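Local coordinates for StAR-related lipid transfer protein 5 (Homo sapiens, PDB 2R55) that probably binds cholesterol or other sterols and carries them within the cell by means of a START domain, at residues R70-V75 / N189-F194; E81-V86 / C176-L181; E105-I110 / H157-P162; T111-V116 / V138-Y143; S150-V155 / H172-F177. All blocks are in the same frame, centred on the assembly; numbering follows the deposited sequence.

Interaction 1: residues R70-V75 / N189-F194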
# COMPACT_ATOMS: atom_id res chain seq x y z
N ARG A 70 0.10 5.86 8.22
CA ARG A 70 1.49 6.05 7.86
C ARG A 70 2.37 5.12 8.68
O ARG A 70 2.38 5.17 9.92
CB ARG A 70 1.86 7.50 8.13
CG ARG A 70 3.35 7.87 7.92
CD ARG A 70 3.72 9.04 8.80
NE ARG A 70 4.85 9.80 8.29
CZ ARG A 70 6.13 9.46 8.46
NH1 ARG A 70 6.46 8.34 9.12
NH2 ARG A 70 7.08 10.23 7.95
N GLY A 71 3.09 4.25 7.97
CA GLY A 71 4.05 3.35 8.58
C GLY A 71 5.47 3.81 8.28
O GLY A 71 5.78 4.19 7.15
N GLU A 72 6.31 3.79 9.30
CA GLU A 72 7.72 4.08 9.10
C GLU A 72 8.59 3.06 9.84
O GLU A 72 8.29 2.66 10.98
CB GLU A 72 8.05 5.52 9.52
CG GLU A 72 9.55 5.85 9.60
CD GLU A 72 9.88 7.31 9.26
OE1 GLU A 72 9.06 8.23 9.57
OE2 GLU A 72 10.96 7.54 8.67
N GLY A 73 9.65 2.62 9.17
CA GLY A 73 10.46 1.53 9.68
C GLY A 73 11.63 1.16 8.78
O GLY A 73 11.46 0.95 7.56
N ILE A 74 12.81 1.08 9.41
CA ILE A 74 14.02 0.62 8.74
C ILE A 74 13.92 -0.88 8.48
O ILE A 74 13.78 -1.68 9.42
CB ILE A 74 15.30 0.94 9.56
CG1 ILE A 74 15.51 2.46 9.66
CG2 ILE A 74 16.53 0.32 8.91
CD1 ILE A 74 16.22 2.93 10.92
N VAL A 75 13.97 -1.25 7.20
CA VAL A 75 14.06 -2.66 6.83
C VAL A 75 15.52 -3.05 6.55
O VAL A 75 16.25 -2.35 5.84
CB VAL A 75 13.10 -3.04 5.65
CG1 VAL A 75 13.11 -2.00 4.55
CG2 VAL A 75 13.45 -4.41 5.09
N ASN A 189 15.12 2.47 4.30
CA ASN A 189 14.00 3.07 5.01
C ASN A 189 12.74 2.86 4.18
O ASN A 189 12.72 3.17 2.97
CB ASN A 189 14.24 4.56 5.25
CG ASN A 189 13.35 5.14 6.35
OD1 ASN A 189 13.60 4.94 7.54
ND2 ASN A 189 12.33 5.88 5.94
N LEU A 190 11.71 2.31 4.82
CA LEU A 190 10.42 2.05 4.20
C LEU A 190 9.28 2.82 4.89
O LEU A 190 8.94 2.54 6.06
CB LEU A 190 10.10 0.55 4.21
CG LEU A 190 8.74 0.10 3.65
CD1 LEU A 190 8.62 0.38 2.15
CD2 LEU A 190 8.49 -1.36 3.92
N VAL A 191 8.70 3.77 4.16
CA VAL A 191 7.54 4.53 4.62
C VAL A 191 6.35 4.18 3.73
O VAL A 191 6.42 4.30 2.49
CB VAL A 191 7.80 6.05 4.60
CG1 VAL A 191 6.69 6.80 5.35
CG2 VAL A 191 9.14 6.35 5.21
N THR A 192 5.27 3.71 4.35
CA THR A 192 4.13 3.21 3.61
C THR A 192 2.86 3.90 4.08
O THR A 192 2.70 4.18 5.27
CB THR A 192 3.91 1.70 3.80
OG1 THR A 192 3.51 1.46 5.16
CG2 THR A 192 5.14 0.88 3.49
N PHE A 193 1.95 4.12 3.13
CA PHE A 193 0.66 4.70 3.43
C PHE A 193 -0.45 3.77 3.02
O PHE A 193 -0.52 3.35 1.87
CB PHE A 193 0.51 6.05 2.74
CG PHE A 193 1.53 7.04 3.17
CD1 PHE A 193 1.35 7.77 4.33
CD2 PHE A 193 2.70 7.20 2.44
CE1 PHE A 193 2.31 8.66 4.74
CE2 PHE A 193 3.66 8.09 2.85
CZ PHE A 193 3.46 8.83 4.00
N PHE A 194 -1.32 3.45 3.98
CA PHE A 194 -2.55 2.71 3.73
C PHE A 194 -3.67 3.73 3.74
O PHE A 194 -3.79 4.52 4.67
CB PHE A 194 -2.77 1.69 4.84
CG PHE A 194 -1.92 0.47 4.70
CD1 PHE A 194 -0.98 0.37 3.66
CD2 PHE A 194 -2.02 -0.57 5.60
CE1 PHE A 194 -0.20 -0.77 3.53
CE2 PHE A 194 -1.23 -1.70 5.47
CZ PHE A 194 -0.32 -1.80 4.44

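Interaction 2: residues E81-V86 / C176-L181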
# COMPACT_ATOMS: atom_id res chain seq x y z
N GLU A 81 16.02 -5.52 -2.97
CA GLU A 81 15.36 -6.63 -2.31
C GLU A 81 14.03 -6.19 -1.71
O GLU A 81 13.00 -6.84 -1.91
CB GLU A 81 16.26 -7.23 -1.23
CG GLU A 81 17.08 -8.44 -1.70
CD GLU A 81 18.19 -8.81 -0.73
OE1 GLU A 81 18.38 -8.07 0.27
OE2 GLU A 81 18.89 -9.83 -0.96
N VAL A 82 14.04 -5.07 -0.98
CA VAL A 82 12.82 -4.58 -0.35
C VAL A 82 11.83 -4.17 -1.41
O VAL A 82 10.63 -4.33 -1.22
CB VAL A 82 13.04 -3.41 0.66
CG1 VAL A 82 14.32 -3.58 1.44
CG2 VAL A 82 13.01 -2.07 -0.04
N TRP A 83 12.32 -3.64 -2.52
CA TRP A 83 11.43 -3.20 -3.58
C TRP A 83 10.82 -4.41 -4.26
O TRP A 83 9.60 -4.47 -4.47
CB TRP A 83 12.11 -2.28 -4.58
CG TRP A 83 11.30 -2.05 -5.80
CD1 TRP A 83 11.46 -2.65 -7.01
CD2 TRP A 83 10.16 -1.19 -5.94
NE1 TRP A 83 10.51 -2.21 -7.90
CE2 TRP A 83 9.70 -1.31 -7.26
CE3 TRP A 83 9.49 -0.32 -5.07
CZ2 TRP A 83 8.60 -0.59 -7.75
CZ3 TRP A 83 8.40 0.38 -5.55
CH2 TRP A 83 7.97 0.24 -6.88
N ASP A 84 11.65 -5.40 -4.57
CA ASP A 84 11.16 -6.66 -5.15
C ASP A 84 9.99 -7.28 -4.38
O ASP A 84 9.12 -7.91 -4.97
CB ASP A 84 12.28 -7.66 -5.33
CG ASP A 84 12.78 -7.69 -6.75
OD1 ASP A 84 12.14 -6.94 -7.58
OD2 ASP A 84 13.80 -8.45 -7.04
N CYS A 85 9.99 -7.06 -3.07
CA CYS A 85 8.92 -7.53 -2.21
C CYS A 85 7.60 -6.80 -2.40
O CYS A 85 6.54 -7.44 -2.48
CB CYS A 85 9.36 -7.42 -0.75
SG CYS A 85 10.70 -8.53 -0.34
N VAL A 86 7.66 -5.48 -2.48
CA VAL A 86 6.43 -4.66 -2.50
C VAL A 86 6.03 -4.18 -3.89
O VAL A 86 4.92 -3.73 -4.10
CB VAL A 86 6.53 -3.44 -1.55
CG1 VAL A 86 6.82 -3.89 -0.11
CG2 VAL A 86 7.59 -2.46 -2.05
N CYS A 176 4.09 2.80 -1.22
CA CYS A 176 5.37 2.65 -0.54
C CYS A 176 6.44 3.57 -1.07
O CYS A 176 6.58 3.72 -2.28
CB CYS A 176 5.87 1.24 -0.75
SG CYS A 176 5.08 0.15 0.33
N PHE A 177 7.20 4.14 -0.15
CA PHE A 177 8.48 4.77 -0.45
C PHE A 177 9.66 3.88 -0.00
O PHE A 177 9.78 3.54 1.19
CB PHE A 177 8.57 6.14 0.22
CG PHE A 177 7.68 7.19 -0.39
CD1 PHE A 177 6.37 7.35 0.05
CD2 PHE A 177 8.17 8.02 -1.40
CE1 PHE A 177 5.54 8.35 -0.51
CE2 PHE A 177 7.35 9.01 -1.97
CZ PHE A 177 6.01 9.17 -1.52
N CYS A 178 10.49 3.46 -0.95
CA CYS A 178 11.71 2.70 -0.64
C CYS A 178 12.91 3.64 -0.76
O CYS A 178 13.28 4.01 -1.86
CB CYS A 178 11.88 1.53 -1.61
SG CYS A 178 10.58 0.28 -1.60
N GLU A 179 13.50 4.02 0.38
CA GLU A 179 14.52 5.09 0.41
C GLU A 179 15.89 4.58 0.86
O GLU A 179 16.02 4.08 1.98
CB GLU A 179 14.10 6.28 1.31
CG GLU A 179 12.60 6.65 1.25
CD GLU A 179 12.15 7.65 2.33
OE1 GLU A 179 12.71 7.66 3.45
OE2 GLU A 179 11.23 8.43 2.06
N PRO A 180 16.91 4.72 0.00
CA PRO A 180 18.28 4.29 0.35
C PRO A 180 18.86 5.17 1.46
O PRO A 180 18.46 6.33 1.61
CB PRO A 180 19.04 4.49 -0.96
CG PRO A 180 18.29 5.59 -1.67
CD PRO A 180 16.85 5.33 -1.34
N LEU A 181 19.79 4.59 2.23
CA LEU A 181 20.32 5.21 3.45
C LEU A 181 21.83 5.31 3.41
O LEU A 181 22.50 4.31 3.15
CB LEU A 181 19.91 4.40 4.68
CG LEU A 181 18.75 4.90 5.55
CD1 LEU A 181 17.61 5.48 4.73
CD2 LEU A 181 18.26 3.77 6.44

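Interaction 3: residues E105-I110 / H157-P162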
# COMPACT_ATOMS: atom_id res chain seq x y z
N GLU A 105 -3.31 -9.53 -9.59
CA GLU A 105 -3.40 -9.68 -11.04
C GLU A 105 -3.02 -8.34 -11.67
O GLU A 105 -3.49 -7.28 -11.22
CB GLU A 105 -4.83 -10.08 -11.47
CG GLU A 105 -5.26 -11.52 -11.13
CD GLU A 105 -6.80 -11.71 -11.09
OE1 GLU A 105 -7.27 -12.81 -11.41
OE2 GLU A 105 -7.54 -10.78 -10.72
N ILE A 106 -2.15 -8.37 -12.67
CA ILE A 106 -1.90 -7.17 -13.48
C ILE A 106 -2.90 -7.25 -14.63
O ILE A 106 -2.82 -8.16 -15.45
CB ILE A 106 -0.44 -7.11 -14.01
CG1 ILE A 106 0.59 -7.15 -12.87
CG2 ILE A 106 -0.24 -5.89 -14.94
CD1 ILE A 106 0.79 -5.86 -12.09
N ILE A 107 -3.83 -6.30 -14.68
CA ILE A 107 -4.92 -6.33 -15.66
C ILE A 107 -4.53 -5.70 -17.00
O ILE A 107 -4.41 -6.40 -18.00
CB ILE A 107 -6.21 -5.68 -15.07
CG1 ILE A 107 -6.87 -6.65 -14.09
CG2 ILE A 107 -7.19 -5.28 -16.17
CD1 ILE A 107 -7.63 -5.97 -13.00
N GLN A 108 -4.33 -4.39 -17.02
CA GLN A 108 -4.00 -3.67 -18.24
C GLN A 108 -2.66 -2.97 -18.01
O GLN A 108 -2.59 -1.96 -17.31
CB GLN A 108 -5.12 -2.67 -18.58
CG GLN A 108 -5.06 -2.06 -19.97
CD GLN A 108 -6.11 -0.96 -20.18
OE1 GLN A 108 -7.27 -1.09 -19.77
NE2 GLN A 108 -5.69 0.13 -20.83
N SER A 109 -1.60 -3.54 -18.58
CA SER A 109 -0.24 -3.02 -18.43
C SER A 109 -0.04 -1.84 -19.39
O SER A 109 0.37 -2.02 -20.53
CB SER A 109 0.76 -4.15 -18.73
OG SER A 109 1.93 -4.06 -17.93
N ILE A 110 -0.34 -0.63 -18.91
CA ILE A 110 -0.36 0.56 -19.78
C ILE A 110 1.03 0.96 -20.26
O ILE A 110 1.34 0.84 -21.45
CB ILE A 110 -1.06 1.78 -19.12
CG1 ILE A 110 -2.48 1.41 -18.70
CG2 ILE A 110 -1.08 2.97 -20.09
CD1 ILE A 110 -3.11 2.41 -17.73
N HIS A 157 -12.53 -0.30 -13.94
CA HIS A 157 -12.08 -0.94 -15.17
C HIS A 157 -13.09 -1.98 -15.64
O HIS A 157 -13.31 -2.98 -14.96
CB HIS A 157 -10.71 -1.59 -14.94
CG HIS A 157 -10.01 -1.99 -16.20
ND1 HIS A 157 -10.58 -2.83 -17.14
CD2 HIS A 157 -8.78 -1.70 -16.66
CE1 HIS A 157 -9.73 -3.01 -18.13
NE2 HIS A 157 -8.63 -2.34 -17.87
N PRO A 158 -13.69 -1.76 -16.82
CA PRO A 158 -14.65 -2.65 -17.48
C PRO A 158 -14.25 -4.13 -17.60
O PRO A 158 -15.12 -4.95 -17.90
CB PRO A 158 -14.78 -2.03 -18.87
CG PRO A 158 -14.52 -0.60 -18.67
CD PRO A 158 -13.47 -0.53 -17.60
N LEU A 159 -12.99 -4.46 -17.37
CA LEU A 159 -12.55 -5.87 -17.44
C LEU A 159 -12.34 -6.46 -16.05
O LEU A 159 -11.82 -7.56 -15.89
CB LEU A 159 -11.29 -6.01 -18.31
CG LEU A 159 -10.76 -7.39 -18.72
CD1 LEU A 159 -11.76 -8.20 -19.57
CD2 LEU A 159 -9.42 -7.22 -19.44
N CYS A 160 -12.76 -5.71 -15.04
CA CYS A 160 -12.67 -6.16 -13.67
C CYS A 160 -13.79 -5.56 -12.80
O CYS A 160 -13.56 -4.64 -12.02
CB CYS A 160 -11.28 -5.84 -13.11
SG CYS A 160 -11.00 -6.67 -11.54
N PRO A 161 -15.02 -6.10 -12.94
CA PRO A 161 -16.15 -5.58 -12.19
C PRO A 161 -16.29 -6.32 -10.84
O PRO A 161 -15.48 -7.21 -10.57
CB PRO A 161 -17.33 -5.87 -13.13
CG PRO A 161 -16.86 -6.97 -14.07
CD PRO A 161 -15.41 -7.24 -13.79
N PRO A 162 -17.26 -5.92 -9.98
CA PRO A 162 -17.43 -6.60 -8.69
C PRO A 162 -17.57 -8.10 -8.85
O PRO A 162 -18.38 -8.58 -9.65
CB PRO A 162 -18.71 -5.99 -8.12
CG PRO A 162 -18.74 -4.62 -8.70
CD PRO A 162 -18.22 -4.80 -10.11

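Interaction 4: residues T111-V116 / V138-Y143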
# COMPACT_ATOMS: atom_id res chain seq x y z
N THR A 111 1.86 1.44 -19.34
CA THR A 111 3.21 1.89 -19.67
C THR A 111 4.24 0.90 -19.13
O THR A 111 3.90 -0.08 -18.47
CB THR A 111 3.47 3.31 -19.10
OG1 THR A 111 2.48 4.21 -19.59
CG2 THR A 111 4.83 3.83 -19.50
N ASP A 112 5.51 1.16 -19.45
CA ASP A 112 6.62 0.46 -18.84
C ASP A 112 6.38 0.42 -17.33
O ASP A 112 6.60 -0.61 -16.68
CB ASP A 112 7.93 1.22 -19.13
CG ASP A 112 9.13 0.29 -19.28
OD1 ASP A 112 9.02 -0.90 -18.90
OD2 ASP A 112 10.18 0.75 -19.77
N THR A 113 5.84 1.52 -16.82
CA THR A 113 5.87 1.83 -15.41
C THR A 113 4.48 2.07 -14.77
O THR A 113 4.36 2.36 -13.57
CB THR A 113 6.80 3.04 -15.20
OG1 THR A 113 7.19 3.12 -13.83
CG2 THR A 113 6.13 4.35 -15.65
N LEU A 114 3.43 1.92 -15.58
CA LEU A 114 2.08 2.30 -15.18
C LEU A 114 1.09 1.19 -15.56
O LEU A 114 1.07 0.74 -16.71
CB LEU A 114 1.72 3.63 -15.83
CG LEU A 114 0.31 4.21 -15.70
CD1 LEU A 114 -0.02 4.40 -14.24
CD2 LEU A 114 0.18 5.51 -16.45
N CYS A 115 0.28 0.75 -14.60
CA CYS A 115 -0.58 -0.41 -14.80
C CYS A 115 -1.82 -0.46 -13.88
O CYS A 115 -1.89 0.23 -12.86
CB CYS A 115 0.24 -1.70 -14.63
SG CYS A 115 0.56 -2.10 -12.91
N VAL A 116 -2.78 -1.29 -14.27
CA VAL A 116 -4.02 -1.44 -13.50
C VAL A 116 -4.07 -2.84 -12.87
O VAL A 116 -3.93 -3.85 -13.57
CB VAL A 116 -5.25 -1.17 -14.38
CG1 VAL A 116 -6.53 -1.26 -13.57
CG2 VAL A 116 -5.13 0.21 -15.03
N VAL A 138 -1.85 1.94 -10.51
CA VAL A 138 -0.58 1.95 -9.78
C VAL A 138 0.59 2.36 -10.68
O VAL A 138 0.85 1.74 -11.71
CB VAL A 138 -0.27 0.61 -9.02
CG1 VAL A 138 -0.56 -0.61 -9.88
CG2 VAL A 138 1.17 0.59 -8.51
N LEU A 139 1.26 3.43 -10.25
CA LEU A 139 2.39 4.01 -10.97
C LEU A 139 3.61 3.86 -10.09
O LEU A 139 3.59 4.18 -8.90
CB LEU A 139 2.11 5.50 -11.26
CG LEU A 139 3.10 6.53 -11.88
CD1 LEU A 139 3.98 7.21 -10.86
CD2 LEU A 139 3.94 6.00 -13.07
N VAL A 140 4.68 3.33 -10.70
CA VAL A 140 6.00 3.32 -10.10
C VAL A 140 6.73 4.56 -10.58
O VAL A 140 6.78 4.85 -11.77
CB VAL A 140 6.79 2.06 -10.53
CG1 VAL A 140 8.23 2.15 -10.05
CG2 VAL A 140 6.12 0.79 -10.01
N LYS A 141 7.30 5.31 -9.64
CA LYS A 141 8.05 6.51 -9.98
C LYS A 141 9.31 6.50 -9.14
O LYS A 141 9.26 6.13 -7.97
CB LYS A 141 7.23 7.76 -9.67
CG LYS A 141 7.77 9.06 -10.29
CD LYS A 141 6.84 10.24 -9.97
CE LYS A 141 7.41 11.57 -10.46
NZ LYS A 141 6.55 12.71 -9.99
N ARG A 142 10.41 6.92 -9.76
CA ARG A 142 11.73 6.84 -9.16
C ARG A 142 12.27 8.24 -8.92
O ARG A 142 12.16 9.11 -9.79
CB ARG A 142 12.66 6.06 -10.09
CG ARG A 142 11.95 4.87 -10.71
CD ARG A 142 12.65 4.26 -11.88
NE ARG A 142 12.40 2.83 -11.84
CZ ARG A 142 13.23 1.94 -11.30
NH1 ARG A 142 14.38 2.34 -10.76
NH2 ARG A 142 12.90 0.66 -11.29
N TYR A 143 12.87 8.45 -7.75
CA TYR A 143 13.33 9.78 -7.36
C TYR A 143 14.85 9.97 -7.51
O TYR A 143 15.60 9.04 -7.81
CB TYR A 143 12.80 10.18 -5.98
CG TYR A 143 11.29 10.40 -6.00
CD1 TYR A 143 10.76 11.67 -6.22
CD2 TYR A 143 10.40 9.33 -5.85
CE1 TYR A 143 9.40 11.88 -6.27
CE2 TYR A 143 9.03 9.52 -5.91
CZ TYR A 143 8.53 10.80 -6.11
OH TYR A 143 7.17 10.99 -6.17

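Interaction 5: residues S150-V155 / H172-F177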
# COMPACT_ATOMS: atom_id res chain seq x y z
N SER A 150 5.85 3.40 -4.86
CA SER A 150 4.66 2.88 -5.49
C SER A 150 3.51 3.77 -5.10
O SER A 150 3.39 4.19 -3.94
CB SER A 150 4.40 1.42 -5.11
OG SER A 150 4.36 1.23 -3.71
N ASN A 151 2.66 4.05 -6.07
CA ASN A 151 1.62 5.05 -5.93
C ASN A 151 0.36 4.51 -6.57
O ASN A 151 0.26 4.38 -7.79
CB ASN A 151 2.06 6.35 -6.62
CG ASN A 151 3.42 6.87 -6.12
OD1 ASN A 151 3.50 7.58 -5.12
ND2 ASN A 151 4.48 6.51 -6.81
N ALA A 152 -0.60 4.17 -5.73
CA ALA A 152 -1.74 3.42 -6.17
C ALA A 152 -3.02 4.17 -5.81
O ALA A 152 -3.11 4.72 -4.72
CB ALA A 152 -1.70 2.06 -5.52
N THR A 153 -3.97 4.23 -6.74
CA THR A 153 -5.31 4.74 -6.44
C THR A 153 -6.40 3.88 -7.12
O THR A 153 -6.14 3.27 -8.13
CB THR A 153 -5.46 6.25 -6.79
OG1 THR A 153 -6.35 6.88 -5.87
CG2 THR A 153 -6.01 6.45 -8.20
N HIS A 154 -7.61 3.86 -6.56
CA HIS A 154 -8.71 3.08 -7.16
C HIS A 154 -9.07 3.60 -8.57
O HIS A 154 -8.98 4.81 -8.84
CB HIS A 154 -9.93 3.12 -6.28
CG HIS A 154 -10.69 4.41 -6.37
ND1 HIS A 154 -10.36 5.52 -5.63
CD2 HIS A 154 -11.74 4.76 -7.14
CE1 HIS A 154 -11.19 6.51 -5.93
NE2 HIS A 154 -12.04 6.07 -6.84
N VAL A 155 -9.45 2.67 -9.44
CA VAL A 155 -9.98 3.01 -10.76
C VAL A 155 -10.99 1.96 -11.22
O VAL A 155 -10.80 0.76 -11.00
CB VAL A 155 -8.86 3.26 -11.83
CG1 VAL A 155 -8.01 2.02 -12.08
CG2 VAL A 155 -9.44 3.77 -13.13
N HIS A 172 -7.57 4.86 -1.73
CA HIS A 172 -7.20 6.22 -2.11
C HIS A 172 -5.65 6.33 -2.12
O HIS A 172 -4.97 5.35 -1.76
CB HIS A 172 -7.88 7.20 -1.18
CG HIS A 172 -9.36 7.23 -1.35
ND1 HIS A 172 -10.22 6.55 -0.52
CD2 HIS A 172 -10.13 7.86 -2.27
CE1 HIS A 172 -11.46 6.77 -0.91
NE2 HIS A 172 -11.44 7.56 -1.96
N PRO A 173 -5.09 7.47 -2.59
CA PRO A 173 -3.63 7.47 -2.86
C PRO A 173 -2.83 6.82 -1.74
O PRO A 173 -2.95 7.22 -0.58
CB PRO A 173 -3.30 8.95 -2.98
CG PRO A 173 -4.57 9.56 -3.53
CD PRO A 173 -5.70 8.77 -2.92
N CYS A 174 -2.05 5.81 -2.09
CA CYS A 174 -1.37 4.97 -1.12
C CYS A 174 -0.19 4.28 -1.76
O CYS A 174 -0.02 4.35 -2.98
CB CYS A 174 -2.29 3.87 -0.58
SG CYS A 174 -2.95 2.71 -1.79
N GLY A 175 0.61 3.60 -0.94
CA GLY A 175 1.71 2.81 -1.45
C GLY A 175 2.94 2.90 -0.58
O GLY A 175 2.85 3.08 0.63
N CYS A 176 4.09 2.80 -1.22
CA CYS A 176 5.37 2.65 -0.54
C CYS A 176 6.44 3.57 -1.07
O CYS A 176 6.58 3.72 -2.28
CB CYS A 176 5.87 1.24 -0.75
SG CYS A 176 5.08 0.15 0.33
N PHE A 177 7.20 4.14 -0.15
CA PHE A 177 8.48 4.77 -0.45
C PHE A 177 9.66 3.88 -0.00
O PHE A 177 9.78 3.54 1.19
CB PHE A 177 8.57 6.14 0.22
CG PHE A 177 7.68 7.19 -0.39
CD1 PHE A 177 6.37 7.35 0.05
CD2 PHE A 177 8.17 8.02 -1.40
CE1 PHE A 177 5.54 8.35 -0.51
CE2 PHE A 177 7.35 9.01 -1.97
CZ PHE A 177 6.01 9.17 -1.52

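Interaction 1: residues R70-V75 / N189-F194
Thr192 O is gripped twice across the strands: Gly71 N donates to it over 2.7 Å, the N-H...O angle being a nearly straight 178°, and the CA-H of Arg70 adds a weaker contact. The return bond, Thr192 N to Gly71 O at 2.9 Å, completes a hydrogen-bonded antiparallel pair. Two residues on, Leu190 N gives Gly73 O a sound bond of 3.1 Å, whereas Gly73 N reaches Leu190 O only weakly, and the hydroxyl of Tyr219 also bonds to that oxygen.

Charge lies over carbon on the face bearing Arg70, Glu72, Val191 and Phe193. With CG anti to the backbone N (chi1 175°) and the chain extended to NE, the Arg70 guanidinium runs along the strand to Glu72. There NH1 of Arg70 makes a salt bridge with OE1 of Glu72 at 2.6 Å, within the guanidinium plane but from above the carboxylate plane. Val191 CG1 covers one guanidinium face, 4.1 Å from Arg70 NH1, and Arg70 CG approaches Phe193 CE1 obliquely at 3.4 Å. The second carboxylate oxygen, Glu72 OE2, takes a weak bond from Asn189 ND2.

On the other face Gly71 carries no side chain, and Thr192 OG1 lies 3.9 Å from its CA. Helix 204-227 packs against that face through Thr192 and Val75, as in the helix-grip fold of START domains, where a curved antiparallel sheet wraps round the C-terminal helix.

Interaction 2: residues E81-V86 / C176-L181
Cys176 meets Val86 where helix 79-86 lies on the START-domain sheet, a helix-on-sheet packing of the helix-grip fold; the axes of helix 81-86 and strand 176-180 pass 9.2 Å apart and run antiparallel within 10°. The Cys176 end of the contact is light, CB standing 4.3 Å from Val86 CG2.

Phe177 comes next and faces away, its side chain packing on Met35 and Arg39 of helix 21-40, as the alternation of a strand requires.

Cys178 turns back to the helix and carries most of the contact, its sulfur fitting among Val82, Trp83 and Val86, neighbours on one side of the helix. Its SG lies anti to the carbonyl carbon, chi1 -62°, which points it at the helix. Val82 CG2 touches SG at 3.7 Å and Val86 CG2 at 4.1 Å, so valine methyls from successive turns both touch it. Trp83 reaches across with its six-membered ring: this is a sulfur-aromatic contact at the ring edge, the sulfur lying 88° off the ring normal. The atom of Trp83 that meets Cys178 SG is CE3, at 3.7 Å.

Interaction 3: residues E105-I110 / H157-P162
Gln108 reaches out to the ring of His157, and every atom of its side chain beyond CA except NE2 comes near one ring nitrogen. CB of Gln108 lies 3.6 Å from His157 NE2. CG, anti to the backbone N (chi1 -168°), stays at the edge of contact, and the extended chain brings CD of Gln108 to 3.7 Å from the same nitrogen. At the tip, OE1 of Gln108 accepts a hydrogen bond from His157 NE2 at 2.6 Å. That bond is short but bent, with an N-H...O angle of 132°: the donor is tilted from the amide carbonyl plane, the oxygen also stands off the ring plane, and amide and ring are almost perpendicular.

The other ring nitrogen fixes the rotation of the imidazole. Leu159 N donates to His157 ND1 at 2.9 Å, in the ring plane, so ND1 is an acceptor while NE2 donates. This bond lies inside the type I beta turn from His157 to Cys160, which Cys160 N closes on His157 O at 2.8 Å.

Ile107 and Gln108 both face Val116 in a classic beta bulge, and both side chains are directed at the turn, where strict alternation would have turned one aside. Ile107 therefore supplies the apolar half. Its CG2 lies over a face of the His157 ring, 3.9 Å from the centroid and 18° off the normal, a CH-pi contact. The other branch ends at Cys160, with CD1 of Ile107 3.7 Å from CB of Cys160 and as close to its sulfur; the carbonyl O of Cys160 is bonded to Arg168.

Interaction 4: residues T111-V116 / V138-Y143
Thr113 opens the pairing with Val140, at the open end of the beta hairpin formed by strands 114-120 and 132-142, whose short segments 114-116 and 138-142 run antiparallel at 159°. Thr113 O receives Val140 N at 3.0 Å, and Thr113 OG1 donates to Val140 O at 2.7 Å. The hydroxyl stands anti to the backbone N (chi1 -162°), which brings it to the Val140 carbonyl, where it arrives tilted from the carbonyl plane. A valine at Thr113 would keep the bulk but lose the hydroxyl donor, and is likely to leave Val140 O without this partner just where the strand pairing begins. The CG2 methyl of Thr113 meets Leu139 CD2 at 3.8 Å.

Leu114 pairs with Leu139 without backbone hydrogen bonds between them; CD1 of Leu114 sits 3.8 Å from CB of Leu139. Both leucines touch Ser28 of helix 21-40, which packs on their side of the sheet.

Cys115 restores the backbone bonding. Its N donates to Val138 O at 3.1 Å and its O accepts from Val138 N at 2.9 Å, a hydrogen-bonded antiparallel pair. On the face opposite the leucines, Cys115 SG packs against Val138 CG1 at 3.6 Å.

Interaction 5: residues S150-V155 / H172-F177
Ser150 holds OG between its backbone N and carbonyl carbon (chi1 54°), which turns the hydroxyl across to Cys176, and His154 sets its ring in the same way (chi1 77°), bringing it beside His172. Cys176 N has two acceptors on Ser150: the hydroxyl OG at 3.0 Å and the carbonyl O at 3.1 Å, both bonds bent. The return bond is shorter, Ser150 N to Cys176 O at 2.7 Å. An alanine at Ser150 would remove OG, and Cys176 N would probably be left with one bent bond to the carbonyl.

Strands 148-154 and 167-180 are antiparallel neighbours in the curved sheet of the START fold. Gly175 lies between the two bonded pairs: with phi 141° it takes a backbone shape that a side chain would obstruct, and its CA approaches Ser150 O at 3.3 Å. The second pair is Ala152 with Cys174: Ala152 N meets Cys174 O at 2.8 Å and Cys174 N meets Ala152 O at 3.0 Å.

Beyond Thr153 the rings of His154 and His172 form an offset edge-to-face pair, centroids 5.3 Å apart, the edge of His154 turned to the face of His172, which also stacks on Phe64.

All five contacts reach one curved sheet, and strand 167-180 runs through two: interactions 2 and 5 share Cys176 and Phe177, using the strand for apolar helix packing in one and backbone pairing in the other. Interaction 1 adjoins both through strand 188-197, Val191 O approaching Phe177 N at 2.8 Å. Interaction 4 continues the sheet beyond 5, and Trp83 of interaction 2 packs on its Val140. Interactions 1, 2 and 5 are buried and 4 partly so. Interaction 3 lies at the surface, its centre about 18 Å from the centre of the chain, and joins a bulged strand to a loop by side chains alone, but its Ile107 and Gln108 still bond to Val116 of interaction 4.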